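Local coordinates for protein transcription termination factor FttA (Methanosarcina mazei, PDB 2XR1) that probably terminates transcription by cleaving nascent RNA at the RNA polymerase exit channel and degrading it 5'-3', using two zinc ions, at residues L347-F352 with R373-I378; E601-E606 with I626-L631. All coordinates share one frame; numbering follows the deposited sequence.

Contact 1: residues L347-F352 with R373-I378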
loop_
_atom_site.group_PDB
_atom_site.type_symbol
_atom_site.label_atom_id
_atom_site.label_comp_id
_atom_site.label_asym_id
_atom_site.label_seq_id
_atom_site.Cartn_x
_atom_site.Cartn_y
_atom_site.Cartn_z
ATOM N N LEU B 347 -9.527 -17.864 -8.921
ATOM C CA LEU B 347 -8.152 -17.456 -8.760
ATOM C C LEU B 347 -7.779 -17.614 -7.295
ATOM O O LEU B 347 -6.801 -18.249 -6.973
ATOM C CB LEU B 347 -7.939 -16.022 -9.256
ATOM C CG LEU B 347 -7.907 -15.862 -10.788
ATOM C CD1 LEU B 347 -7.619 -14.430 -11.252
ATOM C CD2 LEU B 347 -6.859 -16.770 -11.337
ATOM N N HIS B 348 -8.589 -17.068 -6.407
ATOM C CA HIS B 348 -8.282 -17.070 -5.018
ATOM C C HIS B 348 -9.554 -16.872 -4.219
ATOM O O HIS B 348 -10.555 -16.343 -4.714
ATOM C CB HIS B 348 -7.293 -15.942 -4.733
ATOM C CG HIS B 348 -6.554 -16.090 -3.436
ATOM N ND1 HIS B 348 -5.390 -16.817 -3.322
ATOM C CD2 HIS B 348 -6.805 -15.592 -2.201
ATOM C CE1 HIS B 348 -4.968 -16.779 -2.073
ATOM N NE2 HIS B 348 -5.801 -16.034 -1.372
ATOM N N ASN B 349 -9.534 -17.345 -2.981
ATOM C CA ASN B 349 -10.669 -17.167 -2.095
ATOM C C ASN B 349 -10.142 -16.719 -0.760
ATOM O O ASN B 349 -9.286 -17.410 -0.189
ATOM C CB ASN B 349 -11.455 -18.474 -1.884
ATOM C CG ASN B 349 -12.069 -18.989 -3.125
ATOM O OD1 ASN B 349 -13.281 -18.790 -3.371
ATOM N ND2 ASN B 349 -11.277 -19.687 -3.913
ATOM N N VAL B 350 -10.663 -15.597 -0.259
ATOM C CA VAL B 350 -10.189 -15.055 0.992
ATOM C C VAL B 350 -11.387 -14.830 1.904
ATOM O O VAL B 350 -12.407 -14.345 1.454
ATOM C CB VAL B 350 -9.374 -13.730 0.810
ATOM C CG1 VAL B 350 -10.036 -12.837 -0.137
ATOM C CG2 VAL B 350 -9.250 -12.999 2.126
ATOM N N VAL B 351 -11.249 -15.191 3.173
ATOM C CA VAL B 351 -12.271 -14.955 4.169
ATOM C C VAL B 351 -11.864 -13.937 5.212
ATOM O O VAL B 351 -10.816 -14.032 5.816
ATOM C CB VAL B 351 -12.623 -16.240 4.888
ATOM C CG1 VAL B 351 -13.423 -15.936 6.081
ATOM C CG2 VAL B 351 -13.394 -17.191 3.931
ATOM N N PHE B 352 -12.689 -12.924 5.390
ATOM C CA PHE B 352 -12.499 -11.993 6.461
ATOM C C PHE B 352 -13.495 -12.399 7.470
ATOM O O PHE B 352 -14.652 -12.413 7.149
ATOM C CB PHE B 352 -12.844 -10.586 6.015
ATOM C CG PHE B 352 -11.764 -9.923 5.237
ATOM C CD1 PHE B 352 -11.561 -10.244 3.901
ATOM C CD2 PHE B 352 -10.955 -8.939 5.823
ATOM C CE1 PHE B 352 -10.550 -9.623 3.153
ATOM C CE2 PHE B 352 -9.952 -8.325 5.092
ATOM C CZ PHE B 352 -9.750 -8.669 3.742
ATOM N N ARG B 373 -14.323 -23.073 -1.100
ATOM C CA ARG B 373 -12.880 -22.900 -1.122
ATOM C C ARG B 373 -12.417 -21.728 -0.241
ATOM O O ARG B 373 -13.153 -20.765 -0.029
ATOM C CB ARG B 373 -12.406 -22.731 -2.562
ATOM C CG ARG B 373 -12.113 -24.076 -3.263
ATOM C CD ARG B 373 -11.366 -23.953 -4.603
ATOM N NE ARG B 373 -10.356 -22.874 -4.642
ATOM C CZ ARG B 373 -9.810 -22.396 -5.767
ATOM N NH1 ARG B 373 -10.134 -22.911 -6.955
ATOM N NH2 ARG B 373 -8.925 -21.391 -5.703
ATOM N N VAL B 374 -11.228 -21.835 0.347
ATOM C CA VAL B 374 -10.622 -20.749 1.158
ATOM C C VAL B 374 -9.116 -20.864 1.132
ATOM O O VAL B 374 -8.589 -21.780 1.702
ATOM C CB VAL B 374 -10.851 -20.851 2.675
ATOM C CG1 VAL B 374 -10.974 -19.433 3.267
ATOM C CG2 VAL B 374 -11.996 -21.704 3.002
ATOM N N GLU B 375 -8.417 -19.942 0.524
ATOM C CA GLU B 375 -6.997 -20.051 0.547
ATOM C C GLU B 375 -6.420 -19.187 1.668
ATOM O O GLU B 375 -5.446 -19.595 2.282
ATOM C CB GLU B 375 -6.413 -19.744 -0.818
ATOM C CG GLU B 375 -6.567 -20.909 -1.843
ATOM C CD GLU B 375 -7.991 -21.075 -2.452
ATOM O OE1 GLU B 375 -8.650 -20.049 -2.658
ATOM O OE2 GLU B 375 -8.460 -22.217 -2.775
ATOM N N THR B 376 -7.030 -18.036 1.960
ATOM C CA THR B 376 -6.545 -17.091 2.975
ATOM C C THR B 376 -7.649 -16.739 3.962
ATOM O O THR B 376 -8.758 -16.440 3.550
ATOM C CB THR B 376 -6.117 -15.754 2.289
ATOM O OG1 THR B 376 -5.124 -16.017 1.289
ATOM C CG2 THR B 376 -5.563 -14.730 3.268
ATOM N N VAL B 377 -7.338 -16.759 5.253
ATOM C CA VAL B 377 -8.250 -16.280 6.303
ATOM C C VAL B 377 -7.623 -15.102 7.064
ATOM O O VAL B 377 -6.478 -15.142 7.477
ATOM C CB VAL B 377 -8.475 -17.355 7.379
ATOM C CG1 VAL B 377 -9.446 -16.798 8.466
ATOM C CG2 VAL B 377 -8.981 -18.684 6.770
ATOM N N ILE B 378 -8.387 -14.038 7.217
ATOM C CA ILE B 378 -7.983 -12.907 8.013
ATOM C C ILE B 378 -8.942 -12.955 9.180
ATOM O O ILE B 378 -10.150 -12.744 9.000
ATOM C CB ILE B 378 -8.137 -11.590 7.232
ATOM C CG1 ILE B 378 -7.032 -11.508 6.166
ATOM C CG2 ILE B 378 -8.057 -10.384 8.189
ATOM C CD1 ILE B 378 -7.455 -11.238 4.800
#
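N349, I378 and V351 hold two neighbouring parallel strands together inside the metallo-beta-lactamase fold. At the start of the pair, N349 has CG beside its backbone N (chi1 -64°), which turns the carboxamide toward E375. ND2 reaches E375 OE1 at 2.9 Å, meeting the syn lone pair within the amide plane, while the backbone N of N349 adds a weak bond to the same oxygen. OD1 is taken by H342 of the adjoining strand. E375 also forms a salt bridge through OE2 with R373 NE (2.7 Å). H348 NE2 and T376 OG1 share a hydrogen bond (2.7 Å) at the ring edge, with E375 CB over one face of that imidazole.

N349 O accepts from E375 N and T376 N, and V351 continues this pairing: its N donates to T376 O, and its O accepts from I378 N at 2.8 Å, nearly along the C=O axis (C=O...N angle 176°). V351 CG2, anti to the carbonyl carbon, touches V374 CG1 on the face away from V350 and F352. On their face, I378 CD1 sits 3.6 Å above the F352 ring plane and touches V350 CG2 at 3.7 Å; F200 and L202 of the facing sheet adjoin this patch. The pair thus runs from polar to apolar side chains: the E375 carboxylate, bonded to amide and guanidinium, is probably ionised, whereas at the far end side chains meet through hydrocarbon and the polar bonds are the backbone's.

Contact 2: residues E601-E606 with I626-L631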
loop_
_atom_site.group_PDB
_atom_site.type_symbol
_atom_site.label_atom_id
_atom_site.label_comp_id
_atom_site.label_asym_id
_atom_site.label_seq_id
_atom_site.Cartn_x
_atom_site.Cartn_y
_atom_site.Cartn_z
ATOM N N GLU B 601 -4.294 -21.810 3.459
ATOM C CA GLU B 601 -2.865 -21.844 3.278
ATOM C C GLU B 601 -2.201 -20.704 4.053
ATOM O O GLU B 601 -1.040 -20.832 4.430
ATOM C CB GLU B 601 -2.506 -21.724 1.781
ATOM C CG GLU B 601 -3.195 -22.734 0.866
ATOM C CD GLU B 601 -2.886 -22.533 -0.654
ATOM O OE1 GLU B 601 -2.433 -21.408 -1.080
ATOM O OE2 GLU B 601 -3.112 -23.518 -1.419
ATOM N N ARG B 602 -2.896 -19.590 4.256
ATOM C CA ARG B 602 -2.391 -18.560 5.164
ATOM C C ARG B 602 -3.461 -18.056 6.128
ATOM O O ARG B 602 -4.618 -18.037 5.800
ATOM C CB ARG B 602 -1.811 -17.352 4.440
ATOM C CG ARG B 602 -1.225 -17.567 3.114
ATOM C CD ARG B 602 0.270 -17.803 3.088
ATOM N NE ARG B 602 1.048 -16.562 2.986
ATOM C CZ ARG B 602 0.984 -15.659 1.984
ATOM N NH1 ARG B 602 0.140 -15.816 0.932
ATOM N NH2 ARG B 602 1.773 -14.560 2.055
ATOM N N VAL B 603 -3.069 -17.680 7.335
ATOM C CA VAL B 603 -3.931 -16.862 8.138
ATOM C C VAL B 603 -3.242 -15.622 8.679
ATOM O O VAL B 603 -2.045 -15.615 8.897
ATOM C CB VAL B 603 -4.752 -17.620 9.196
ATOM C CG1 VAL B 603 -4.597 -19.170 9.101
ATOM C CG2 VAL B 603 -4.560 -17.051 10.501
ATOM N N PHE B 604 -3.997 -14.544 8.801
ATOM C CA PHE B 604 -3.506 -13.299 9.282
ATOM C C PHE B 604 -4.356 -12.910 10.453
ATOM O O PHE B 604 -5.530 -13.282 10.510
ATOM C CB PHE B 604 -3.626 -12.252 8.196
ATOM C CG PHE B 604 -2.694 -12.476 7.077
ATOM C CD1 PHE B 604 -1.373 -12.080 7.171
ATOM C CD2 PHE B 604 -3.091 -13.160 5.953
ATOM C CE1 PHE B 604 -0.503 -12.312 6.118
ATOM C CE2 PHE B 604 -2.227 -13.384 4.943
ATOM C CZ PHE B 604 -0.942 -12.952 5.028
ATOM N N THR B 605 -3.800 -12.177 11.403
ATOM C CA THR B 605 -4.579 -11.850 12.587
ATOM C C THR B 605 -4.689 -10.336 12.806
ATOM O O THR B 605 -3.861 -9.599 12.399
ATOM C CB THR B 605 -4.008 -12.566 13.811
ATOM O OG1 THR B 605 -2.659 -12.152 14.008
ATOM C CG2 THR B 605 -4.057 -14.051 13.617
ATOM N N GLU B 606 -5.739 -9.916 13.458
ATOM C CA GLU B 606 -6.080 -8.534 13.640
ATOM C C GLU B 606 -7.075 -8.420 14.788
ATOM O O GLU B 606 -7.427 -9.419 15.393
ATOM C CB GLU B 606 -6.658 -7.924 12.352
ATOM C CG GLU B 606 -7.705 -8.738 11.634
ATOM C CD GLU B 606 -9.182 -8.354 11.918
ATOM O OE1 GLU B 606 -9.527 -7.161 12.185
ATOM O OE2 GLU B 606 -10.041 -9.281 11.809
ATOM N N ILE B 626 -0.027 -24.022 9.786
ATOM C CA ILE B 626 -0.468 -23.097 8.735
ATOM C C ILE B 626 0.354 -21.801 8.836
ATOM O O ILE B 626 0.463 -21.212 9.880
ATOM C CB ILE B 626 -1.956 -22.736 8.930
ATOM C CG1 ILE B 626 -2.830 -23.962 8.856
ATOM C CG2 ILE B 626 -2.422 -21.728 7.913
ATOM C CD1 ILE B 626 -4.207 -23.682 9.406
ATOM N N GLU B 627 0.944 -21.339 7.758
ATOM C CA GLU B 627 1.697 -20.078 7.832
ATOM C C GLU B 627 0.827 -18.891 8.255
ATOM O O GLU B 627 -0.119 -18.499 7.538
ATOM C CB GLU B 627 2.309 -19.764 6.492
ATOM C CG GLU B 627 3.228 -18.579 6.511
ATOM C CD GLU B 627 3.863 -18.339 5.154
ATOM O OE1 GLU B 627 4.707 -19.175 4.721
ATOM O OE2 GLU B 627 3.495 -17.323 4.504
ATOM N N THR B 628 1.122 -18.313 9.416
ATOM C CA THR B 628 0.299 -17.195 9.874
ATOM C C THR B 628 1.090 -16.091 10.573
ATOM O O THR B 628 2.088 -16.351 11.224
ATOM C CB THR B 628 -0.905 -17.665 10.735
ATOM O OG1 THR B 628 -0.757 -17.209 12.074
ATOM C CG2 THR B 628 -1.082 -19.187 10.697
ATOM N N ARG B 629 0.610 -14.866 10.452
ATOM C CA ARG B 629 1.320 -13.683 10.886
ATOM C C ARG B 629 0.368 -12.509 11.179
ATOM O O ARG B 629 -0.647 -12.343 10.489
ATOM C CB ARG B 629 2.258 -13.271 9.772
ATOM C CG ARG B 629 2.788 -11.851 9.900
ATOM C CD ARG B 629 4.135 -11.639 9.129
ATOM N NE ARG B 629 3.983 -11.669 7.661
ATOM C CZ ARG B 629 3.398 -10.714 6.925
ATOM N NH1 ARG B 629 2.866 -9.622 7.495
ATOM N NH2 ARG B 629 3.346 -10.863 5.598
ATOM N N ALA B 630 0.727 -11.681 12.173
ATOM C CA ALA B 630 -0.100 -10.533 12.569
ATOM C C ALA B 630 0.081 -9.374 11.617
ATOM O O ALA B 630 1.213 -9.042 11.227
ATOM C CB ALA B 630 0.225 -10.095 13.951
ATOM N N LEU B 631 -1.039 -8.758 11.234
ATOM C CA LEU B 631 -0.979 -7.612 10.324
ATOM C C LEU B 631 -0.532 -6.344 11.074
ATOM O O LEU B 631 -0.593 -6.282 12.298
ATOM C CB LEU B 631 -2.325 -7.389 9.650
ATOM C CG LEU B 631 -2.857 -8.498 8.737
ATOM C CD1 LEU B 631 -4.232 -8.135 8.188
ATOM C CD2 LEU B 631 -1.880 -8.739 7.599
HETATM O O HOH W 1 -2.751 -7.536 13.875
#
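A beta-alpha-beta crossover joins these parallel strands, 602-606 and 627-630, through helix 610-624. Both belong to the C-terminal part of the metallo-beta-lactamase fold and lie at one border of a seven-stranded sheet, 627-630 being its outermost strand within the chain. H607, a zinc ligand, directly follows the first strand. Backbone bonds start with V603 N to E627 O (3.1 Å) and continue with R629 N to V603 O. T605 N approaches R629 O from above the carbonyl plane. V603, T605, T628 and A630 share the face toward the helix, where the hydroxyls of T605 and T628 bond to the backbone oxygens of C613 and A617. V603 CG1 adds an apolar contact with I626 CG2 (3.6 Å).

The other face carries F604. L631 crosses it nearly at a right angle, CD2 against F604 CD1, and V637 of the second sheet touches both. F604 CE1 lies over one face of the R629 guanidinium, the two planes 77° apart. R602 NE makes a salt bridge to E627 OE2 (3.0 Å), arriving from above the carboxylate plane. L631 N donates to T605 O, and a water donates to both T605 O (2.8 Å) and L631 O (3.0 Å).

Contact 1 comes first along the chain, pairing 347-352 with 373-378 and closing a loop of 20 residues, without helix or strand, that carries the zinc ligand D355. The chain then passes through the beta-CASP region and returns to form contact 2, which closes over the zinc ligand H607 and helix 610-624. The two loops lie in series, neither enclosing the other. In space they adjoin: strands 376-380 and 602-606 are parallel neighbours in one sheet, with probable hydrogen bonds from E601 N to E375 O (2.8 Å) and F604 N to V377 O (2.9 Å). That pairing joins the N-terminal part of the metallo-beta-lactamase fold, holding contact 1, to the C-terminal part, holding contact 2, across the beta-CASP insertion.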